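Local coordinates for protein probable AP endonuclease (African swine fever virus, PDB 6KI3) that probably cleaves DNA on the 5' side of abasic sites during repair, using three zinc ions, and probably also removes mismatched 3' ends as an exonuclease, at residues 46-51 against 272-277. Numbering follows the deposited sequence.
Sequences SAQVFI and PAILER. With ZN (zinc ion), chain J; nucleotides of chain C.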
loop_
_atom_site.group_PDB
_atom_site.type_symbol
_atom_site.label_atom_id
_atom_site.label_comp_id
_atom_site.label_asym_id
_atom_site.label_seq_id
_atom_site.Cartn_x
_atom_site.Cartn_y
_atom_site.Cartn_z
ATOM N N SER A 46 -6.119 -3.149 9.497
ATOM C CA SER A 46 -5.803 -3.455 8.109
ATOM C C SER A 46 -4.597 -4.384 8.055
ATOM O O SER A 46 -3.943 -4.654 9.066
ATOM C CB SER A 46 -5.536 -2.179 7.296
ATOM O OG SER A 46 -4.370 -1.513 7.748
ATOM N N ALA A 47 -4.316 -4.877 6.852
ATOM C CA ALA A 47 -3.177 -5.746 6.589
ATOM C C ALA A 47 -2.973 -5.818 5.083
ATOM O O ALA A 47 -3.871 -5.491 4.302
ATOM C CB ALA A 47 -3.382 -7.148 7.172
ATOM N N GLN A 48 -1.779 -6.189 4.679
ATOM C CA GLN A 48 -1.412 -6.390 3.293
ATOM C C GLN A 48 -0.704 -7.744 3.073
ATOM O O GLN A 48 0.145 -8.113 3.816
ATOM C CB GLN A 48 -0.579 -5.237 2.770
ATOM C CG GLN A 48 -0.188 -5.370 1.320
ATOM C CD GLN A 48 0.563 -4.164 0.794
ATOM O OE1 GLN A 48 -0.020 -3.186 0.431
ATOM N NE2 GLN A 48 1.845 -4.255 0.762
ATOM N N VAL A 49 -1.074 -8.466 2.039
ATOM C CA VAL A 49 -0.499 -9.775 1.759
ATOM C C VAL A 49 -0.280 -9.926 0.260
ATOM O O VAL A 49 -0.871 -9.216 -0.556
ATOM C CB VAL A 49 -1.390 -10.930 2.272
ATOM C CG1 VAL A 49 -1.415 -10.963 3.793
ATOM C CG2 VAL A 49 -2.801 -10.799 1.713
ATOM N N PHE A 50 0.593 -10.867 -0.092
ATOM C CA PHE A 50 0.728 -11.352 -1.459
ATOM C C PHE A 50 -0.082 -12.635 -1.590
ATOM O O PHE A 50 0.198 -13.620 -0.898
ATOM C CB PHE A 50 2.189 -11.627 -1.821
ATOM C CG PHE A 50 3.023 -10.393 -2.014
ATOM C CD1 PHE A 50 2.833 -9.574 -3.113
ATOM C CD2 PHE A 50 4.025 -10.074 -1.113
ATOM C CE1 PHE A 50 3.608 -8.443 -3.298
ATOM C CE2 PHE A 50 4.805 -8.948 -1.292
ATOM C CZ PHE A 50 4.596 -8.131 -2.385
ATOM N N ILE A 51 -1.089 -12.626 -2.468
ATOM C CA ILE A 51 -1.765 -13.873 -2.819
ATOM C C ILE A 51 -1.118 -14.542 -4.022
ATOM O O ILE A 51 -1.465 -15.690 -4.343
ATOM C CB ILE A 51 -3.265 -13.654 -3.097
ATOM C CG1 ILE A 51 -3.463 -12.806 -4.354
ATOM C CG2 ILE A 51 -3.940 -13.012 -1.895
ATOM C CD1 ILE A 51 -4.916 -12.536 -4.683
ATOM N N PRO A 272 -7.085 3.526 4.662
ATOM C CA PRO A 272 -6.195 2.439 5.081
ATOM C C PRO A 272 -4.742 2.884 5.031
ATOM O O PRO A 272 -4.323 3.596 4.116
ATOM C CB PRO A 272 -6.473 1.330 4.058
ATOM C CG PRO A 272 -7.736 1.745 3.348
ATOM C CD PRO A 272 -7.746 3.233 3.382
ATOM N N ALA A 273 -3.973 2.459 6.031
ATOM C CA ALA A 273 -2.556 2.786 6.128
ATOM C C ALA A 273 -1.784 1.512 6.431
ATOM O O ALA A 273 -2.054 0.845 7.435
ATOM C CB ALA A 273 -2.304 3.842 7.208
ATOM N N ILE A 274 -0.827 1.180 5.568
ATOM C CA ILE A 274 -0.060 -0.056 5.666
ATOM C C ILE A 274 1.411 0.293 5.841
ATOM O O ILE A 274 1.973 1.050 5.042
ATOM C CB ILE A 274 -0.260 -0.944 4.423
ATOM C CG1 ILE A 274 -1.747 -1.215 4.185
ATOM C CG2 ILE A 274 0.509 -2.247 4.576
ATOM C CD1 ILE A 274 -2.387 -2.096 5.232
ATOM N N LEU A 275 2.027 -0.259 6.883
ATOM C CA LEU A 275 3.470 -0.164 7.072
ATOM C C LEU A 275 4.134 -1.365 6.413
ATOM O O LEU A 275 3.724 -2.508 6.637
ATOM C CB LEU A 275 3.833 -0.111 8.559
ATOM C CG LEU A 275 3.540 1.159 9.365
ATOM C CD1 LEU A 275 2.053 1.329 9.656
ATOM C CD2 LEU A 275 4.340 1.156 10.661
ATOM N N GLU A 276 5.152 -1.110 5.601
ATOM C CA GLU A 276 5.832 -2.158 4.842
ATOM C C GLU A 276 7.260 -2.292 5.365
ATOM O O GLU A 276 8.185 -1.650 4.865
ATOM C CB GLU A 276 5.803 -1.844 3.349
ATOM C CG GLU A 276 4.418 -1.498 2.826
ATOM C CD GLU A 276 4.416 -1.196 1.341
ATOM O OE1 GLU A 276 4.062 -2.095 0.547
ATOM O OE2 GLU A 276 4.777 -0.060 0.968
ATOM N N ARG A 277 7.444 -3.176 6.313
ATOM C CA ARG A 277 8.740 -3.404 6.873
ATOM C C ARG A 277 9.251 -4.770 6.599
ATOM O O ARG A 277 8.574 -5.705 6.789
ATOM C CB ARG A 277 8.729 -3.263 8.370
ATOM C CG ARG A 277 8.489 -1.900 8.904
ATOM C CD ARG A 277 9.467 -0.847 8.497
ATOM N NE ARG A 277 8.717 0.350 8.679
ATOM C CZ ARG A 277 7.976 0.902 7.755
ATOM N NH1 ARG A 277 7.964 0.449 6.545
ATOM N NH2 ARG A 277 7.288 1.944 8.043
HETATM ZN ZN ZN J . 4.585 0.254 -1.288
ATOM O "O5'" 3DR C 1 7.194 -2.476 -1.232
ATOM P P 3DR C 1 7.159 -1.413 -2.439
ATOM O OP1 3DR C 1 6.253 -2.057 -3.460
ATOM O OP2 3DR C 1 6.596 -0.173 -1.792
ATOM O OP3 3DR C 1 8.597 -1.301 -2.882
ATOM C "C2'" 3DR C 1 6.080 -6.301 0.662
ATOM C "C5'" 3DR C 1 7.273 -3.877 -1.481
ATOM C "C4'" 3DR C 1 7.558 -4.580 -0.160
ATOM O "O4'" 3DR C 1 6.719 -4.024 0.854
ATOM C "C1'" 3DR C 1 5.976 -5.047 1.519
ATOM C "C3'" 3DR C 1 7.281 -6.071 -0.232
ATOM O "O3'" 3DR C 1 8.397 -6.778 0.311
#
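With CG anti to its backbone N (chi1 -179°) and the chain extended through CD, Gln48 reaches from strand 46-49 to the carboxylate of Glu276, whose own chain is extended beyond CG (chi2 180°). The two side chains cross obliquely, amide and carboxylate planes nearly perpendicular at 82°. Gln48 NE2 gives a hydrogen bond of 3.1 Å to Glu276 OE1, close to the plane of the amide but from above that of the carboxylate. At the other end of the amide, Gln48 OE1 accepts a bond from His223 NE2, so two zinc ligands hold its rotation, and the amide acts as a second-shell group to the metal site. Glu276 OE2 binds zinc at 2.3 Å, accepts a bond from Asn225 and shares the ion with Glu147, Asp184 and His223; the phosphate oxygen OP2 of the abasic-site analogue 3DR1 of chain C also coordinates it, at 2.1 Å. The strands belong to the TIM barrel of the endonuclease IV type: 46-49 and 272-275 both pair in parallel with strand 6-10, which lies between them, and meet through their side chains across the barrel interior. On the N-terminal side of the polar pair, Ile274 packs into that interior, its CG2 against Gln48 CB at 3.7 Å and its CD1 against Ser46 OG and the backbone N of Ala47. Toward the DNA, Glu276 CB lies 3.4 Å from the sugar oxygen O4' of 3DR1 of chain C, while Phe50 touches the same sugar, its CE2 3.5 Å from C2'.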